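Local coordinates for Lin2634 protein (Listeria innocua, PDB 3MZO) that binds calcium ions and is probably an HD-domain phosphohydrolase of the 5'-deoxynucleotidase YfbR-like family, acting on phosphate esters, at residues E15-C20 with S71-G76. Numbering follows the deposited sequence.
Sequences ENIYRC and SELFIG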
loop_
_atom_site.group_PDB
_atom_site.type_symbol
_atom_site.label_atom_id
_atom_site.label_comp_id
_atom_site.label_asym_id
_atom_site.label_seq_id
_atom_site.Cartn_x
_atom_site.Cartn_y
_atom_site.Cartn_z
ATOM N N GLU B 15 6.345 2.979 13.178
ATOM C CA GLU B 15 5.216 2.423 12.480
ATOM C C GLU B 15 5.525 2.099 11.006
ATOM O O GLU B 15 4.716 1.445 10.330
ATOM C CB GLU B 15 4.074 3.447 12.452
ATOM C CG GLU B 15 3.575 3.859 13.786
ATOM C CD GLU B 15 2.451 4.925 13.697
ATOM O OE1 GLU B 15 1.928 5.276 12.616
ATOM O OE2 GLU B 15 2.100 5.424 14.739
ATOM N N ASN B 16 6.645 2.621 10.522
ATOM C CA ASN B 16 7.076 2.450 9.138
ATOM C C ASN B 16 8.253 1.492 8.981
ATOM O O ASN B 16 8.805 1.387 7.887
ATOM C CB ASN B 16 7.434 3.826 8.545
ATOM C CG ASN B 16 6.219 4.745 8.429
ATOM O OD1 ASN B 16 5.084 4.277 8.246
ATOM N ND2 ASN B 16 6.448 6.054 8.540
ATOM N N ILE B 17 8.653 0.856 10.083
ATOM C CA ILE B 17 9.702 -0.153 10.114
ATOM C C ILE B 17 8.981 -1.451 10.452
ATOM O O ILE B 17 8.275 -1.562 11.452
ATOM C CB ILE B 17 10.766 0.167 11.152
ATOM C CG1 ILE B 17 11.358 1.537 10.820
ATOM C CG2 ILE B 17 11.920 -0.911 11.143
ATOM C CD1 ILE B 17 12.233 2.041 11.856
ATOM N N TYR B 18 9.149 -2.417 9.575
ATOM C CA TYR B 18 8.467 -3.688 9.663
ATOM C C TYR B 18 9.400 -4.807 10.029
ATOM O O TYR B 18 10.602 -4.726 9.811
ATOM C CB TYR B 18 7.785 -3.956 8.356
ATOM C CG TYR B 18 6.684 -2.981 8.146
ATOM C CD1 TYR B 18 5.425 -3.232 8.664
ATOM C CD2 TYR B 18 6.904 -1.767 7.492
ATOM C CE1 TYR B 18 4.384 -2.319 8.515
ATOM C CE2 TYR B 18 5.853 -0.837 7.324
ATOM C CZ TYR B 18 4.596 -1.141 7.849
ATOM O OH TYR B 18 3.523 -0.293 7.714
ATOM N N ARG B 19 8.834 -5.847 10.628
ATOM C CA ARG B 19 9.620 -6.951 11.105
ATOM C C ARG B 19 9.869 -7.918 9.976
ATOM O O ARG B 19 8.962 -8.183 9.201
ATOM C CB ARG B 19 8.881 -7.620 12.253
ATOM C CG ARG B 19 8.871 -6.698 13.469
ATOM C CD ARG B 19 7.993 -7.152 14.537
ATOM N NE ARG B 19 8.122 -8.560 14.903
ATOM C CZ ARG B 19 9.049 -9.069 15.720
ATOM N NH1 ARG B 19 10.022 -8.327 16.247
ATOM N NH2 ARG B 19 9.020 -10.358 15.996
ATOM N N CYS B 20 11.088 -8.450 9.952
ATOM C CA CYS B 20 11.627 -9.359 8.937
ATOM C C CYS B 20 11.122 -9.079 7.521
ATOM O O CYS B 20 10.416 -9.854 6.924
ATOM C CB CYS B 20 11.547 -10.845 9.342
ATOM S SG CYS B 20 10.458 -11.344 10.722
ATOM N N SER B 71 15.488 0.775 19.243
ATOM C CA SER B 71 16.723 0.900 18.440
ATOM C C SER B 71 16.584 0.479 16.990
ATOM O O SER B 71 17.466 0.803 16.146
ATOM C CB SER B 71 17.880 0.123 19.091
ATOM O OG SER B 71 17.552 -1.236 19.327
ATOM N N GLU B 72 15.505 -0.239 16.669
ATOM C CA GLU B 72 15.251 -0.599 15.274
ATOM C C GLU B 72 15.013 0.643 14.391
ATOM O O GLU B 72 15.034 0.558 13.151
ATOM C CB GLU B 72 14.190 -1.705 15.149
ATOM C CG GLU B 72 14.821 -3.093 15.428
ATOM C CD GLU B 72 13.824 -4.246 15.553
ATOM O OE1 GLU B 72 12.885 -4.333 14.739
ATOM O OE2 GLU B 72 14.009 -5.101 16.454
ATOM N N LEU B 73 14.864 1.806 15.031
ATOM C CA LEU B 73 14.776 3.072 14.313
ATOM C C LEU B 73 16.006 3.326 13.458
ATOM O O LEU B 73 15.895 3.966 12.408
ATOM C CB LEU B 73 14.675 4.244 15.275
ATOM C CG LEU B 73 13.380 4.985 15.448
ATOM C CD1 LEU B 73 13.668 6.056 16.495
ATOM C CD2 LEU B 73 12.914 5.611 14.173
ATOM N N PHE B 74 17.166 2.853 13.918
ATOM C CA PHE B 74 18.454 3.120 13.232
ATOM C C PHE B 74 19.305 1.878 12.871
ATOM O O PHE B 74 20.220 1.983 12.060
ATOM C CB PHE B 74 19.297 4.158 14.002
ATOM C CG PHE B 74 19.227 4.042 15.500
ATOM C CD1 PHE B 74 19.984 3.108 16.176
ATOM C CD2 PHE B 74 18.437 4.911 16.231
ATOM C CE1 PHE B 74 19.930 3.025 17.559
ATOM C CE2 PHE B 74 18.369 4.832 17.622
ATOM C CZ PHE B 74 19.110 3.888 18.286
ATOM N N ILE B 75 19.005 0.716 13.444
ATOM C CA ILE B 75 19.668 -0.514 13.033
ATOM C C ILE B 75 18.725 -1.718 13.172
ATOM O O ILE B 75 18.175 -1.976 14.251
ATOM C CB ILE B 75 20.977 -0.730 13.824
ATOM C CG1 ILE B 75 21.633 -2.060 13.400
ATOM C CG2 ILE B 75 20.700 -0.614 15.343
ATOM C CD1 ILE B 75 23.089 -2.218 13.775
ATOM N N GLY B 76 18.499 -2.419 12.061
ATOM C CA GLY B 76 17.662 -3.620 12.042
ATOM C C GLY B 76 18.201 -4.758 12.882
ATOM O O GLY B 76 19.384 -4.782 13.245
HETATM O O HOH W 1 10.820 -5.616 16.216
#
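I17 meets the turn at E72 and L73 end on. Its CG1 is anti to the carbonyl carbon (chi1 -58°), and the extended second torsion (171°) carries CD1 outward to the other loop. I17 CD1 lies 3.4 Å from E72 O and 3.7 Å from L73 CA. The second branch of I17 sits farther back, its CG2 4.0 Å from the same E72 O. L73 adds a looser apolar touch, with I17 CD1 4.3 Å from L73 CD2. The CB of L73 points away from this loop, and its side chain packs on S10 and D13 of helix 4-13. I17 also rests on V31 of helix 31-51 and on G22 of the second subunit.

R19 makes the polar half of the contact through a water. R19 NH1 donates to the water O over 2.8 Å, and the water lies in the guanidinium plane at its edge. The same water O donates to E72 OE1, also at 2.8 Å. Each group also has a direct salt bridge, R19 NE to E145 and E72 OE2 to K79.

S71 O accepts from both F74 N and I75 N, closing the turn that carries E72 and L73; 71-73 is the end of a 3-10 segment. E72 is a calcium ligand in a structure of this protein. It does not bind calcium in this chain, although a calcium ion lies about 4 Å from its side chain. The nearest side-chain atoms of E72 and D69, a residue of the H...HD...D metal site, are about 3 Å apart. The contact thus joins two loops by one isoleucine tip and one water. The K79 bridge and the water to R19 hold both carboxylate oxygens of E72 and probably fix its orientation beside the metal site.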